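Local coordinates for tRNA-5-methyluridine(54) 2-sulfurtransferase (Pyrococcus horikoshii, PDB 3VRH), which catalyses the ATP-dependent 2-thiolation of 5-methyluridine at position 54 in the T loop of tRNAs, a modification that stabilises the tRNAs of thermophiles against heat, at the interface of chains A and B. Coordinates in Å, arbitrary orientation; residue numbers count along the deposited sequence, not the author numbering. Chains: chain A/B, Putative uncharacterized protein PH0300.

The interface of chains A and B. Residues chain A 165, 168-169, 171, 249; chain B 165, 168, 171, 249, 260.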
ATOM      1  N   LEU A 165      -3.643   4.077  -1.417  1.00 23.62           N
ATOM      2  CA  LEU A 165      -2.656   3.146  -1.971  1.00 24.72           C
ATOM      3  C   LEU A 165      -1.616   3.896  -2.802  1.00 24.06           C
ATOM      4  O   LEU A 165      -0.417   3.667  -2.686  1.00 22.38           O
ATOM      5  CB  LEU A 165      -3.352   2.088  -2.828  1.00 21.75           C
ATOM      6  CG  LEU A 165      -2.421   1.058  -3.461  1.00 27.53           C
ATOM      7  CD1 LEU A 165      -1.647   0.317  -2.361  1.00 24.96           C
ATOM      8  CD2 LEU A 165      -3.198   0.087  -4.331  1.00 23.65           C
ATOM      9  N   ILE A 168       0.779   5.885  -0.609  1.00 24.32           N
ATOM     10  CA  ILE A 168       1.673   5.012   0.144  1.00 27.14           C
ATOM     11  C   ILE A 168       2.782   4.443  -0.736  1.00 25.06           C
ATOM     12  O   ILE A 168       3.930   4.348  -0.314  1.00 29.28           O
ATOM     13  CB  ILE A 168       0.886   3.884   0.813  1.00 26.17           C
ATOM     14  CG1 ILE A 168       0.223   4.415   2.072  1.00 34.47           C
ATOM     15  CG2 ILE A 168       1.785   2.725   1.184  1.00 29.30           C
ATOM     16  CD1 ILE A 168      -1.065   3.741   2.388  1.00 34.18           C
ATOM     17  N   LEU A 169       2.433   4.049  -1.951  1.00 22.38           N
ATOM     18  CA  LEU A 169       3.442   3.636  -2.921  1.00 30.88           C
ATOM     19  C   LEU A 169       4.498   4.717  -3.134  1.00 29.30           C
ATOM     20  O   LEU A 169       5.681   4.398  -3.277  1.00 25.94           O
ATOM     21  CB  LEU A 169       2.797   3.285  -4.258  1.00 25.38           C
ATOM     22  CG  LEU A 169       2.009   1.979  -4.248  1.00 29.78           C
ATOM     23  CD1 LEU A 169       1.185   1.857  -5.518  1.00 27.39           C
ATOM     24  CD2 LEU A 169       2.952   0.776  -4.049  1.00 28.07           C
ATOM     25  N   TRP A 171       5.043   7.133  -0.938  1.00 26.72           N
ATOM     26  CA  TRP A 171       5.332   7.691   0.382  1.00 25.31           C
ATOM     27  C   TRP A 171       5.101   9.215   0.480  1.00 33.98           C
ATOM     28  O   TRP A 171       5.954   9.963   0.954  1.00 33.35           O
ATOM     29  CB  TRP A 171       6.715   7.240   0.875  1.00 28.79           C
ATOM     30  CG  TRP A 171       6.685   5.759   1.148  1.00 27.06           C
ATOM     31  CD1 TRP A 171       7.102   4.746   0.319  1.00 23.80           C
ATOM     32  CD2 TRP A 171       6.116   5.128   2.297  1.00 28.29           C
ATOM     33  NE1 TRP A 171       6.845   3.519   0.901  1.00 25.96           N
ATOM     34  CE2 TRP A 171       6.250   3.730   2.121  1.00 27.84           C
ATOM     35  CE3 TRP A 171       5.506   5.611   3.463  1.00 28.38           C
ATOM     36  CZ2 TRP A 171       5.805   2.817   3.071  1.00 23.56           C
ATOM     37  CZ3 TRP A 171       5.055   4.702   4.400  1.00 29.93           C
ATOM     38  CH2 TRP A 171       5.212   3.318   4.202  1.00 28.03           C
ATOM     39  N   PHE A 249      -8.721  -1.758   4.877  1.00 23.68           N
ATOM     40  CA  PHE A 249      -7.628  -0.824   4.601  1.00 23.08           C
ATOM     41  C   PHE A 249      -7.924   0.589   5.097  1.00 23.33           C
ATOM     42  O   PHE A 249      -7.085   1.215   5.767  1.00 24.25           O
ATOM     43  CB  PHE A 249      -7.373  -0.804   3.090  1.00 24.99           C
ATOM     44  CG  PHE A 249      -6.177  -0.003   2.673  1.00 29.30           C
ATOM     45  CD1 PHE A 249      -5.001  -0.023   3.430  1.00 21.32           C
ATOM     46  CD2 PHE A 249      -6.204   0.745   1.488  1.00 26.47           C
ATOM     47  CE1 PHE A 249      -3.895   0.689   3.023  1.00 22.79           C
ATOM     48  CE2 PHE A 249      -5.080   1.476   1.077  1.00 25.36           C
ATOM     49  CZ  PHE A 249      -3.929   1.435   1.846  1.00 25.16           C
TER
ATOM     50  N   LEU B 165       3.637  -4.089   1.400  1.00 23.62           N
ATOM     51  CA  LEU B 165       2.272  -3.850   0.919  1.00 24.72           C
ATOM     52  C   LEU B 165       1.256  -4.558   1.814  1.00 24.06           C
ATOM     53  O   LEU B 165       0.240  -3.991   2.202  1.00 22.38           O
ATOM     54  CB  LEU B 165       2.130  -4.333  -0.525  1.00 21.75           C
ATOM     55  CG  LEU B 165       0.746  -4.136  -1.136  1.00 27.53           C
ATOM     56  CD1 LEU B 165       0.380  -2.645  -1.116  1.00 24.96           C
ATOM     57  CD2 LEU B 165       0.692  -4.694  -2.547  1.00 23.65           C
ATOM     58  N   ILE B 168       0.887  -2.822   5.183  1.00 24.32           N
ATOM     59  CA  ILE B 168       0.222  -1.531   5.055  1.00 27.14           C
ATOM     60  C   ILE B 168      -1.283  -1.688   4.851  1.00 25.06           C
ATOM     61  O   ILE B 168      -2.073  -0.934   5.411  1.00 29.28           O
ATOM     62  CB  ILE B 168       0.836  -0.718   3.913  1.00 26.17           C
ATOM     63  CG1 ILE B 168       2.132  -0.087   4.391  1.00 34.47           C
ATOM     64  CG2 ILE B 168      -0.098   0.375   3.444  1.00 29.30           C
ATOM     65  CD1 ILE B 168       3.141   0.075   3.311  1.00 34.18           C
ATOM     66  N   TRP B 171      -2.426  -2.324   8.118  1.00 26.72           N
ATOM     67  CA  TRP B 171      -1.886  -1.359   9.073  1.00 25.31           C
ATOM     68  C   TRP B 171      -1.179  -2.007  10.284  1.00 33.98           C
ATOM     69  O   TRP B 171      -1.439  -1.666  11.436  1.00 33.35           O
ATOM     70  CB  TRP B 171      -2.949  -0.319   9.459  1.00 28.79           C
ATOM     71  CG  TRP B 171      -3.256   0.544   8.263  1.00 27.06           C
ATOM     72  CD1 TRP B 171      -4.298   0.408   7.378  1.00 23.80           C
ATOM     73  CD2 TRP B 171      -2.447   1.615   7.771  1.00 28.29           C
ATOM     74  NE1 TRP B 171      -4.194   1.353   6.374  1.00 25.96           N
ATOM     75  CE2 TRP B 171      -3.072   2.112   6.601  1.00 27.84           C
ATOM     76  CE3 TRP B 171      -1.254   2.205   8.207  1.00 28.38           C
ATOM     77  CZ2 TRP B 171      -2.545   3.174   5.874  1.00 23.56           C
ATOM     78  CZ3 TRP B 171      -0.727   3.253   7.478  1.00 29.93           C
ATOM     79  CH2 TRP B 171      -1.376   3.732   6.326  1.00 28.03           C
ATOM     80  N   PHE B 249       8.961   2.200  -4.217  1.00 23.68           N
ATOM     81  CA  PHE B 249       8.213   1.899  -2.995  1.00 23.08           C
ATOM     82  C   PHE B 249       9.124   1.617  -1.804  1.00 23.33           C
ATOM     83  O   PHE B 249       8.928   2.173  -0.709  1.00 24.25           O
ATOM     84  CB  PHE B 249       7.311   0.689  -3.261  1.00 24.99           C
ATOM     85  CG  PHE B 249       6.370   0.359  -2.141  1.00 29.30           C
ATOM     86  CD1 PHE B 249       5.734   1.372  -1.416  1.00 21.32           C
ATOM     87  CD2 PHE B 249       6.078  -0.977  -1.835  1.00 26.47           C
ATOM     88  CE1 PHE B 249       4.846   1.060  -0.412  1.00 22.79           C
ATOM     89  CE2 PHE B 249       5.179  -1.295  -0.806  1.00 25.36           C
ATOM     90  CZ  PHE B 249       4.563  -0.270  -0.106  1.00 25.16           C
ATOM     91  N   PHE B 260       7.048   4.974  12.117  1.00 40.22           N
ATOM     92  CA  PHE B 260       6.359   3.866  12.757  1.00 37.95           C
ATOM     93  C   PHE B 260       7.021   3.501  14.075  1.00 37.97           C
ATOM     94  O   PHE B 260       6.526   2.652  14.809  1.00 38.58           O
ATOM     95  CB  PHE B 260       6.289   2.661  11.811  1.00 34.25           C
ATOM     96  CG  PHE B 260       5.616   2.972  10.509  1.00 36.52           C
ATOM     97  CD1 PHE B 260       6.360   3.147   9.350  1.00 36.44           C
ATOM     98  CD2 PHE B 260       4.240   3.135  10.451  1.00 31.03           C
ATOM     99  CE1 PHE B 260       5.733   3.461   8.147  1.00 37.60           C
ATOM    100  CE2 PHE B 260       3.610   3.458   9.263  1.00 34.79           C
ATOM    101  CZ  PHE B 260       4.350   3.618   8.107  1.00 30.96           C
TER
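A:Ile168 and B:Ile168 lie antiparallel across the two-fold axis of the dimer, CG2 of A:Ile168 3.7 Å from CD1 of B:Ile168. With CG2 anti to the backbone N (chi1 -79°) and chi2 at 149°, CG2 and CD1 of each isoleucine both reach the partner, and a beta-branched side chain suits so close a meeting of helices 157-169. Beside them A:Leu165 and B:Leu165 meet crosswise through their CD1 methyls at 3.8 Å, a leucine's branched end filling this small meeting point. Further out, CD2 of A:Leu169 sits over the centre of the B:Phe249 ring, 3.9 Å from the centroid, a CH-pi contact that uses the flat face of the phenylalanine. The edge of that ring is turned to the polar end of the opposite helix, its CE1 3.4 Å from the carbonyl O of A:Ile168. A:Trp171 suits the rim by joining a broad apolar ring to an N-H: CZ2 meets CD1 of B:Ile168 at 3.8 Å, CE2 packs against CE1 of B:Phe249, and CZ3 lies at the edge of the flat B:Phe260 ring, in its plane. NE1 makes a weak, bent hydrogen bond to the backbone O of B:Phe249 (3.0 Å, 124° at H). An alanine here would probably leave B:Ile168, B:Phe249 and B:Phe260 without their aromatic neighbour and that carbonyl without this donor. This apolar patch with its polar margin helps hold the TtuA homodimer together.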